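PbICP-C (Plasmodium berghei, PDB 3PNR) probably inhibits papain-like cysteine proteases, as the C-terminal, chagasin-like domain of a Plasmodium inhibitor of cysteine proteases. Local coordinates at residues K29-L33 / I45-L49; V51-I57 / R150-H156; V70-K76 / E99-P105; N85-K89 / S166-P170. One frame throughout, in Å; residues are numbered along the deposited sequence.

Contact 1 (K29-L33 / I45-L49)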
# COMPACT_ATOMS: atom_id res chain seq x y z
N LYS B 29 3.86 -32.55 -0.35
CA LYS B 29 5.17 -32.00 -0.72
C LYS B 29 5.06 -30.55 -1.21
O LYS B 29 4.10 -30.21 -1.91
CB LYS B 29 5.82 -32.90 -1.77
CG LYS B 29 6.99 -32.29 -2.53
CD LYS B 29 7.50 -33.29 -3.57
CE LYS B 29 8.42 -32.64 -4.58
NZ LYS B 29 8.90 -33.61 -5.61
N SER B 30 6.03 -29.70 -0.85
CA SER B 30 5.87 -28.25 -1.03
C SER B 30 7.07 -27.48 -1.61
O SER B 30 8.18 -28.01 -1.69
CB SER B 30 5.45 -27.61 0.30
OG SER B 30 6.43 -27.82 1.30
N LEU B 31 6.82 -26.22 -1.98
CA LEU B 31 7.83 -25.38 -2.63
C LEU B 31 7.56 -23.88 -2.42
O LEU B 31 6.51 -23.37 -2.83
CB LEU B 31 7.85 -25.68 -4.13
CG LEU B 31 8.83 -24.89 -4.99
CD1 LEU B 31 10.25 -25.36 -4.73
CD2 LEU B 31 8.47 -25.05 -6.46
N LYS B 32 8.50 -23.18 -1.80
CA LYS B 32 8.31 -21.75 -1.49
C LYS B 32 9.17 -20.79 -2.32
O LYS B 32 10.40 -20.85 -2.29
CB LYS B 32 8.51 -21.48 0.01
CG LYS B 32 9.96 -21.39 0.47
CD LYS B 32 10.03 -20.94 1.94
CE LYS B 32 11.46 -20.88 2.46
NZ LYS B 32 11.51 -20.59 3.92
N LEU B 33 8.50 -19.90 -3.05
CA LEU B 33 9.15 -18.90 -3.89
C LEU B 33 8.68 -17.49 -3.51
O LEU B 33 7.59 -17.33 -2.98
CB LEU B 33 8.83 -19.17 -5.36
CG LEU B 33 8.96 -20.62 -5.82
CD1 LEU B 33 8.78 -20.74 -7.32
CD2 LEU B 33 10.31 -21.20 -5.41
N ILE B 45 11.42 -23.37 -12.71
CA ILE B 45 11.84 -24.27 -11.65
C ILE B 45 11.10 -25.60 -11.79
O ILE B 45 9.88 -25.66 -11.69
CB ILE B 45 11.61 -23.66 -10.26
CG1 ILE B 45 11.76 -24.72 -9.17
CG2 ILE B 45 10.25 -23.00 -10.19
CD1 ILE B 45 11.65 -24.17 -7.77
N THR B 46 11.87 -26.66 -12.03
CA THR B 46 11.33 -27.98 -12.31
C THR B 46 10.95 -28.75 -11.04
O THR B 46 11.59 -28.62 -10.00
CB THR B 46 12.31 -28.82 -13.15
OG1 THR B 46 13.51 -29.06 -12.39
CG2 THR B 46 12.67 -28.08 -14.43
N GLN B 47 9.89 -29.54 -11.14
CA GLN B 47 9.42 -30.35 -10.02
C GLN B 47 8.84 -31.68 -10.49
O GLN B 47 7.90 -31.72 -11.29
CB GLN B 47 8.38 -29.58 -9.21
CG GLN B 47 8.99 -28.60 -8.24
CD GLN B 47 9.85 -29.28 -7.21
OE1 GLN B 47 9.51 -30.35 -6.70
NE2 GLN B 47 10.99 -28.67 -6.89
N SER B 48 9.42 -32.77 -9.98
CA SER B 48 8.95 -34.12 -10.28
C SER B 48 7.85 -34.53 -9.31
O SER B 48 7.96 -34.30 -8.10
CB SER B 48 10.11 -35.11 -10.23
OG SER B 48 10.91 -34.90 -9.08
N LEU B 49 6.80 -35.15 -9.82
CA LEU B 49 5.67 -35.53 -8.98
C LEU B 49 5.00 -36.85 -9.36
O LEU B 49 4.72 -37.11 -10.53
CB LEU B 49 4.61 -34.43 -8.96
CG LEU B 49 4.81 -33.34 -7.92
CD1 LEU B 49 3.46 -32.75 -7.54
CD2 LEU B 49 5.51 -33.90 -6.69
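K29 turns CG away from its own backbone N (chi1 164°) and keeps the rest of the chain extended. This carries NZ across to the carbonyl of S48. L31 also places CG on the side remote from the backbone N, and its two methyls point at I45. The contact joins the two sheets of an immunoglobulin-like beta sandwich. Strand 29-33 is an outer strand of one sheet and strand 41-49 an outer strand of the other. The two run nearly antiparallel, at 173°, with their axes 10.0 Å apart. No backbone bonds link them, and side chains fill the space between.

At the L33 end L31 and I45 meet tip to tip, with L31 CD1 3.6 Å from I45 CD1. L33 joins them, its CD1 lying 3.9 Å from I45 CG2. Both L33 and I45 also rest on I182 of strand 178-186, which lies next to strand 41-49. In the middle, Q47 bends at chi2 and runs obliquely past L31, with CG 4.0 Å from L31 CD2.

The other end of the contact is polar. The Q47 amide oxygen OE1 approaches K29 CE at 3.3 Å. L49 CD2 crosses near the end of the lysine, 3.6 Å from K29 NZ. That tip is held by a main-chain oxygen: K29 NZ donates to S48 O at 2.7 Å, nearly along the C=O axis (164°).

Contact 2 (V51-I57 / R150-H156)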
# COMPACT_ATOMS: atom_id res chain seq x y z
N VAL B 51 1.76 -39.10 -9.57
CA VAL B 51 0.34 -38.80 -9.75
C VAL B 51 -0.39 -38.81 -8.41
O VAL B 51 0.01 -39.51 -7.48
CB VAL B 51 -0.34 -39.80 -10.71
CG1 VAL B 51 -1.84 -39.55 -10.76
CG2 VAL B 51 0.26 -39.70 -12.11
N GLY B 52 -1.45 -38.01 -8.31
CA GLY B 52 -2.23 -37.93 -7.08
C GLY B 52 -1.57 -37.13 -5.98
O GLY B 52 -2.25 -36.52 -5.15
N GLU B 53 -0.24 -37.12 -5.97
CA GLU B 53 0.54 -36.37 -4.98
C GLU B 53 0.22 -34.88 -5.04
O GLU B 53 0.13 -34.30 -6.13
CB GLU B 53 2.03 -36.61 -5.19
CG GLU B 53 2.93 -36.06 -4.10
CD GLU B 53 4.41 -36.29 -4.39
OE1 GLU B 53 4.75 -36.56 -5.56
OE2 GLU B 53 5.23 -36.20 -3.45
N ILE B 54 0.05 -34.25 -3.88
CA ILE B 54 -0.32 -32.84 -3.81
C ILE B 54 0.87 -31.92 -3.53
O ILE B 54 1.63 -32.14 -2.58
CB ILE B 54 -1.44 -32.58 -2.79
CG1 ILE B 54 -2.80 -32.53 -3.51
CG2 ILE B 54 -1.20 -31.28 -2.04
CD1 ILE B 54 -3.99 -32.33 -2.59
N LEU B 55 1.01 -30.88 -4.35
CA LEU B 55 2.15 -29.96 -4.28
C LEU B 55 1.75 -28.57 -3.78
O LEU B 55 0.85 -27.93 -4.34
CB LEU B 55 2.83 -29.87 -5.64
CG LEU B 55 3.93 -28.81 -5.81
CD1 LEU B 55 5.06 -29.01 -4.81
CD2 LEU B 55 4.45 -28.83 -7.25
N CYS B 56 2.42 -28.11 -2.73
CA CYS B 56 2.13 -26.82 -2.12
C CYS B 56 3.11 -25.75 -2.60
O CYS B 56 4.32 -25.84 -2.36
CB CYS B 56 2.19 -26.90 -0.59
SG CYS B 56 1.12 -28.15 0.19
N ILE B 57 2.59 -24.74 -3.30
CA ILE B 57 3.40 -23.60 -3.69
C ILE B 57 3.19 -22.44 -2.71
O ILE B 57 2.09 -21.90 -2.58
CB ILE B 57 3.09 -23.14 -5.13
CG1 ILE B 57 3.19 -24.32 -6.09
CG2 ILE B 57 4.05 -22.05 -5.56
CD1 ILE B 57 4.62 -24.76 -6.38
N ARG B 150 -0.75 -18.81 -0.90
CA ARG B 150 -0.56 -20.23 -1.22
C ARG B 150 -1.34 -20.74 -2.44
O ARG B 150 -2.54 -20.49 -2.57
CB ARG B 150 -0.92 -21.10 -0.01
CG ARG B 150 -0.73 -22.59 -0.24
CD ARG B 150 -1.04 -23.39 1.02
NE ARG B 150 -0.03 -23.21 2.06
CZ ARG B 150 0.94 -24.08 2.31
NH1 ARG B 150 1.04 -25.19 1.59
NH2 ARG B 150 1.82 -23.84 3.28
N SER B 151 -0.65 -21.46 -3.33
CA SER B 151 -1.32 -22.16 -4.43
C SER B 151 -1.19 -23.69 -4.33
O SER B 151 -0.21 -24.21 -3.78
CB SER B 151 -0.82 -21.67 -5.80
OG SER B 151 -1.61 -22.19 -6.87
N VAL B 152 -2.18 -24.39 -4.87
CA VAL B 152 -2.27 -25.84 -4.75
C VAL B 152 -2.17 -26.56 -6.10
O VAL B 152 -2.95 -26.28 -7.02
CB VAL B 152 -3.59 -26.25 -4.08
CG1 VAL B 152 -3.68 -27.76 -3.95
CG2 VAL B 152 -3.70 -25.58 -2.72
N ILE B 153 -1.21 -27.48 -6.22
CA ILE B 153 -1.04 -28.24 -7.45
C ILE B 153 -1.30 -29.74 -7.26
O ILE B 153 -0.72 -30.37 -6.38
CB ILE B 153 0.37 -28.04 -8.06
CG1 ILE B 153 0.61 -26.56 -8.38
CG2 ILE B 153 0.54 -28.90 -9.31
CD1 ILE B 153 2.04 -26.24 -8.78
N LYS B 154 -2.17 -30.30 -8.10
CA LYS B 154 -2.50 -31.73 -8.03
C LYS B 154 -2.57 -32.39 -9.41
O LYS B 154 -3.35 -31.98 -10.27
CB LYS B 154 -3.82 -31.93 -7.28
CG LYS B 154 -4.34 -33.36 -7.29
CD LYS B 154 -5.64 -33.45 -6.49
CE LYS B 154 -6.47 -34.65 -6.91
NZ LYS B 154 -7.81 -34.64 -6.25
N GLY B 155 -1.74 -33.41 -9.60
CA GLY B 155 -1.71 -34.16 -10.84
C GLY B 155 -2.77 -35.25 -10.90
O GLY B 155 -3.13 -35.84 -9.88
N HIS B 156 -3.28 -35.49 -12.10
CA HIS B 156 -4.31 -36.51 -12.31
C HIS B 156 -3.90 -37.49 -13.40
O HIS B 156 -4.53 -38.53 -13.60
CB HIS B 156 -5.64 -35.85 -12.67
CG HIS B 156 -6.20 -34.97 -11.61
ND1 HIS B 156 -6.83 -33.78 -11.88
CD2 HIS B 156 -6.21 -35.10 -10.26
CE1 HIS B 156 -7.22 -33.22 -10.75
NE2 HIS B 156 -6.86 -34.00 -9.75
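This antiparallel ladder sits inside the five-stranded sheet of the immunoglobulin-like beta sandwich. It pairs strand 54-62 with strand 146-155. L55 and I153 form one hydrogen-bonded pair: L55 N to I153 O is 2.7 Å, and I153 N to L55 O is 2.8 Å. I57 and S151 form the next, with I57 N to S151 O and S151 N to I57 O both at 2.9 Å. C56 and V152 face each other between them as a non-hydrogen-bonded pair.

Beyond the strand start the chain turns at G52, whose N reaches G155 O at 3.2 Å. This bond is more bent, and its donor stands 51° above the carbonyl plane.

L55, I57, S151 and I153 point into the sandwich. L55 and I153 lie side by side, with CD2 of L55 3.9 Å from CD1 of I153. I153 CD1 also touches I57 CG1 at 3.5 Å. I57 and I153 pack in turn on Y165 of the other sheet, while S151 OG bonds to T103 O and Y165 OH.

C56 is on the other face. R150 bends at chi3 (-70°), which brings its guanidinium alongside C56. The sulfur SG lies at the edge of the guanidinium, in its plane, though the exact spacing there is doubtful. Further along the facing strand, R150 NH2 makes a salt bridge to D58 OD1.

Contact 3 (V70-K76 / E99-P105). With CD (cadmium ion), chain F.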
# COMPACT_ATOMS: atom_id res chain seq x y z
N VAL B 70 -0.78 -13.82 -9.12
CA VAL B 70 -1.86 -14.35 -9.95
C VAL B 70 -1.44 -15.61 -10.69
O VAL B 70 -0.37 -15.65 -11.31
CB VAL B 70 -2.32 -13.30 -10.97
CG1 VAL B 70 -3.58 -13.74 -11.69
CG2 VAL B 70 -2.55 -11.99 -10.27
N LEU B 71 -2.26 -16.66 -10.63
CA LEU B 71 -2.02 -17.84 -11.46
C LEU B 71 -2.46 -17.51 -12.87
O LEU B 71 -3.64 -17.24 -13.12
CB LEU B 71 -2.78 -19.06 -10.95
CG LEU B 71 -2.91 -20.19 -11.98
CD1 LEU B 71 -1.59 -20.94 -12.18
CD2 LEU B 71 -4.03 -21.14 -11.59
N LEU B 72 -1.52 -17.53 -13.80
CA LEU B 72 -1.76 -17.01 -15.14
C LEU B 72 -2.04 -18.07 -16.20
O LEU B 72 -2.65 -17.78 -17.22
CB LEU B 72 -0.59 -16.12 -15.59
CG LEU B 72 -0.50 -14.75 -14.92
CD1 LEU B 72 0.78 -14.06 -15.34
CD2 LEU B 72 -1.72 -13.90 -15.25
N GLY B 73 -1.57 -19.30 -15.97
CA GLY B 73 -1.81 -20.34 -16.96
C GLY B 73 -1.13 -21.68 -16.75
O GLY B 73 -0.12 -21.78 -16.05
N ILE B 74 -1.73 -22.70 -17.36
CA ILE B 74 -1.14 -24.03 -17.48
C ILE B 74 -0.93 -24.30 -18.97
O ILE B 74 -1.87 -24.18 -19.75
CB ILE B 74 -2.07 -25.11 -16.90
CG1 ILE B 74 -2.62 -24.68 -15.54
CG2 ILE B 74 -1.33 -26.43 -16.76
CD1 ILE B 74 -1.66 -24.92 -14.39
N HIS B 75 0.29 -24.65 -19.36
CA HIS B 75 0.59 -24.90 -20.78
C HIS B 75 1.31 -26.23 -21.00
O HIS B 75 2.03 -26.72 -20.13
CB HIS B 75 1.46 -23.78 -21.37
CG HIS B 75 0.93 -22.40 -21.10
ND1 HIS B 75 0.01 -21.78 -21.91
CD2 HIS B 75 1.21 -21.52 -20.10
CE1 HIS B 75 -0.27 -20.58 -21.43
NE2 HIS B 75 0.44 -20.40 -20.33
N LYS B 76 1.10 -26.82 -22.17
CA LYS B 76 1.95 -27.92 -22.61
C LYS B 76 3.16 -27.32 -23.31
O LYS B 76 4.28 -27.80 -23.15
CB LYS B 76 1.20 -28.86 -23.55
CG LYS B 76 0.30 -29.85 -22.83
CD LYS B 76 1.11 -30.69 -21.85
CE LYS B 76 0.21 -31.39 -20.84
NZ LYS B 76 -0.82 -32.24 -21.50
N GLU B 99 -6.45 -33.69 -16.60
CA GLU B 99 -5.04 -34.00 -16.39
C GLU B 99 -4.47 -33.40 -15.11
O GLU B 99 -3.71 -34.04 -14.39
CB GLU B 99 -4.21 -33.54 -17.59
CG GLU B 99 -4.73 -34.02 -18.93
CD GLU B 99 -3.98 -33.42 -20.09
OE1 GLU B 99 -3.67 -32.20 -20.04
OE2 GLU B 99 -3.69 -34.15 -21.06
N ILE B 100 -4.83 -32.15 -14.84
CA ILE B 100 -4.24 -31.41 -13.72
C ILE B 100 -5.20 -30.38 -13.13
O ILE B 100 -6.13 -29.93 -13.80
CB ILE B 100 -2.94 -30.69 -14.17
CG1 ILE B 100 -2.16 -30.15 -12.97
CG2 ILE B 100 -3.27 -29.59 -15.18
CD1 ILE B 100 -0.68 -29.90 -13.26
N SER B 101 -4.97 -30.02 -11.87
CA SER B 101 -5.74 -28.95 -11.25
C SER B 101 -4.85 -28.04 -10.39
O SER B 101 -4.09 -28.51 -9.54
CB SER B 101 -6.89 -29.52 -10.42
OG SER B 101 -6.43 -29.99 -9.17
N VAL B 102 -4.95 -26.73 -10.65
CA VAL B 102 -4.19 -25.74 -9.88
C VAL B 102 -5.05 -24.53 -9.48
O VAL B 102 -5.85 -24.02 -10.27
CB VAL B 102 -2.92 -25.27 -10.63
CG1 VAL B 102 -1.92 -24.71 -9.64
CG2 VAL B 102 -2.30 -26.43 -11.42
N THR B 103 -4.88 -24.09 -8.24
CA THR B 103 -5.73 -23.04 -7.68
C THR B 103 -5.07 -21.66 -7.72
O THR B 103 -3.85 -21.54 -7.65
CB THR B 103 -6.07 -23.37 -6.23
OG1 THR B 103 -4.86 -23.63 -5.51
CG2 THR B 103 -6.97 -24.59 -6.16
N GLN B 104 -5.90 -20.62 -7.84
CA GLN B 104 -5.42 -19.24 -7.73
C GLN B 104 -4.84 -19.02 -6.34
O GLN B 104 -5.39 -19.52 -5.35
CB GLN B 104 -6.56 -18.25 -7.97
CG GLN B 104 -6.96 -18.10 -9.43
CD GLN B 104 -5.90 -17.38 -10.26
OE1 GLN B 104 -4.99 -16.75 -9.73
NE2 GLN B 104 -6.02 -17.49 -11.58
N PRO B 105 -3.72 -18.29 -6.25
CA PRO B 105 -3.16 -18.07 -4.91
C PRO B 105 -4.16 -17.39 -3.98
O PRO B 105 -4.92 -16.52 -4.42
CB PRO B 105 -1.94 -17.17 -5.18
CG PRO B 105 -1.58 -17.42 -6.61
CD PRO B 105 -2.90 -17.67 -7.30
CD CD F . 0.14 -22.19 -24.31
O HOH W 1 -2.30 -22.26 -23.67
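The Q104 amide bonds both backbone polar atoms of L71, its N and its O. Q104 OE1 accepts from L71 N at 2.9 Å, and Q104 NE2 donates to L71 O at 2.8 Å. NE2 meets a lone pair of L71 O in the carbonyl plane, while L71 N comes in 31° out of the plane of the Q104 carbonyl. Chi1 (-76°) and chi2 (-70°) bend the glutamine chain, so that its amide reaches L71, and NE2 also bonds to K93 O. P105 packs next to it, with CD 3.9 Å from L71 CB.

I74 CD1 sits 3.4 Å from V102 CG2. I74 CG2 is 4.0 Å from I100 CG2. These aliphatic contacts span the two sheets of the immunoglobulin-like sandwich, and F95 lies against both I74 and I100. Between L71 and I74 the strand carries a classic beta bulge, where L72 and G73 together stand opposite V164.

At the far end K76 NZ makes a salt bridge to E99 OE1 at 3.2 Å, coming from above the carboxylate plane. Y161 touches both side chains. The neighbouring H75 binds a cadmium ion through ND1 at 2.4 Å, and D77 is a second protein ligand.

Contact 4 (N85-K89 / S166-P170)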
# COMPACT_ATOMS: atom_id res chain seq x y z
N ASN B 85 0.74 -8.23 -21.66
CA ASN B 85 -0.53 -8.91 -21.92
C ASN B 85 -1.22 -9.52 -20.71
O ASN B 85 -2.22 -10.23 -20.85
CB ASN B 85 -0.34 -10.01 -22.97
CG ASN B 85 -0.03 -9.44 -24.34
OD1 ASN B 85 -0.51 -8.36 -24.71
ND2 ASN B 85 0.77 -10.18 -25.12
N PHE B 86 -0.68 -9.26 -19.52
CA PHE B 86 -1.33 -9.72 -18.30
C PHE B 86 -2.67 -9.01 -18.10
O PHE B 86 -2.86 -7.88 -18.57
CB PHE B 86 -0.46 -9.47 -17.06
CG PHE B 86 0.82 -10.24 -17.04
CD1 PHE B 86 1.08 -11.23 -17.98
CD2 PHE B 86 1.77 -10.00 -16.06
CE1 PHE B 86 2.26 -11.95 -17.95
CE2 PHE B 86 2.96 -10.71 -16.02
CZ PHE B 86 3.20 -11.69 -16.97
N PRO B 87 -3.59 -9.67 -17.39
CA PRO B 87 -4.91 -9.14 -17.04
C PRO B 87 -4.83 -7.87 -16.18
O PRO B 87 -4.13 -7.85 -15.16
CB PRO B 87 -5.54 -10.27 -16.21
CG PRO B 87 -4.69 -11.48 -16.44
CD PRO B 87 -3.34 -11.00 -16.79
N THR B 88 -5.55 -6.83 -16.58
CA THR B 88 -5.62 -5.61 -15.78
C THR B 88 -6.69 -5.76 -14.71
O THR B 88 -6.82 -4.92 -13.82
CB THR B 88 -5.96 -4.38 -16.65
OG1 THR B 88 -7.16 -4.63 -17.39
CG2 THR B 88 -4.83 -4.07 -17.61
N LYS B 89 -7.45 -6.85 -14.79
CA LYS B 89 -8.57 -7.09 -13.89
C LYS B 89 -8.41 -8.37 -13.08
O LYS B 89 -7.47 -9.15 -13.28
CB LYS B 89 -9.89 -7.10 -14.67
CG LYS B 89 -10.16 -5.81 -15.41
CD LYS B 89 -11.47 -5.84 -16.18
CE LYS B 89 -11.71 -4.53 -16.92
NZ LYS B 89 -13.00 -4.51 -17.66
N SER B 166 2.66 -15.08 -11.52
CA SER B 166 3.38 -13.82 -11.55
C SER B 166 2.93 -12.88 -10.46
O SER B 166 1.75 -12.84 -10.10
CB SER B 166 3.27 -13.16 -12.92
OG SER B 166 4.41 -12.35 -13.16
N TYR B 167 3.90 -12.14 -9.94
CA TYR B 167 3.71 -11.09 -8.96
C TYR B 167 3.84 -9.81 -9.75
O TYR B 167 4.94 -9.45 -10.19
CB TYR B 167 4.83 -11.19 -7.92
CG TYR B 167 4.61 -10.44 -6.62
CD1 TYR B 167 3.49 -10.67 -5.84
CD2 TYR B 167 5.56 -9.53 -6.16
CE1 TYR B 167 3.31 -10.00 -4.64
CE2 TYR B 167 5.39 -8.86 -4.96
CZ TYR B 167 4.26 -9.10 -4.21
OH TYR B 167 4.09 -8.42 -3.02
N TYR B 168 2.72 -9.13 -9.97
CA TYR B 168 2.73 -7.91 -10.77
C TYR B 168 1.67 -6.92 -10.29
O TYR B 168 0.84 -7.25 -9.44
CB TYR B 168 2.55 -8.24 -12.27
CG TYR B 168 1.15 -8.65 -12.68
CD1 TYR B 168 0.68 -9.94 -12.43
CD2 TYR B 168 0.30 -7.75 -13.30
CE1 TYR B 168 -0.60 -10.32 -12.79
CE2 TYR B 168 -1.00 -8.11 -13.66
CZ TYR B 168 -1.44 -9.40 -13.41
OH TYR B 168 -2.72 -9.78 -13.77
N ARG B 169 1.71 -5.71 -10.83
CA ARG B 169 0.66 -4.72 -10.59
C ARG B 169 -0.29 -4.66 -11.78
O ARG B 169 0.13 -4.40 -12.91
CB ARG B 169 1.27 -3.33 -10.36
CG ARG B 169 2.19 -3.20 -9.17
CD ARG B 169 2.71 -1.78 -9.06
NE ARG B 169 3.06 -1.40 -7.69
CZ ARG B 169 3.56 -0.20 -7.35
NH1 ARG B 169 3.77 0.72 -8.28
NH2 ARG B 169 3.84 0.06 -6.09
N PRO B 170 -1.58 -4.90 -11.53
CA PRO B 170 -2.63 -4.88 -12.56
C PRO B 170 -2.72 -3.53 -13.26
O PRO B 170 -3.09 -3.45 -14.43
CB PRO B 170 -3.91 -5.13 -11.75
CG PRO B 170 -3.44 -5.86 -10.53
CD PRO B 170 -2.09 -5.31 -10.21
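F86 directs its ring edge onto the face of Y168 in a tilted edge-to-face pair. The ring centroids are 4.9 Å apart and the planes lie at 62°. F86 CD2 stands over the centre of the tyrosine ring. F86 CB adds a CH-pi contact, 4.0 Å from the Y168 centroid. Two rotamers set this up. Y168 has CG between its backbone N and carbonyl carbon (chi1 74°), while F86 has CG beside its backbone N (chi1 -65°).

The same tyrosine pose sends OH to P87 O, a hydrogen bond of 2.8 Å in the carbonyl plane and on a lone pair. The P87 ring comes close as well, with CD 3.3 Å from Y168 OH. These contacts join the loop between strands 68-75 and 95-96 to the end of strand 159-168 in the four-stranded sheet. R169 and P170 begin an Arg-Pro-aromatic sequence consistent with an inhibitory loop of chagasin-like proteins. R169 NH1 makes a salt bridge to an acidic side chain of another chain.

F86 CE2 reaches S166 OG at 3.6 Å, and that hydroxyl bonds to T179 OG1. T88 meets P170 mainly through its backbone: T88 CA lies 3.6 Å from P170 O in a CA-H...O contact.

In the fold
From the N terminus, contact 1 closes a short loop, 29-33 to 45-49, before the others open. It bridges the two sheets at their outer strands. Contact 2 then closes a long loop, 51-57 to 150-156, inside the five-stranded sheet. It touches contact 1 through the backbones of K29, L31 and C56. Contact 3 is nested in that loop and joins the two sheets again, on the strand next to 146-155. Contact 4, 85-89 to 166-170, crosses both contacts 2 and 3 along the chain. It ties a loop to the end of strand 159-168 and meets contact 3 where V70 N bonds to S166 O. Contacts 1 and 4 lie about 23 Å apart, centre to centre.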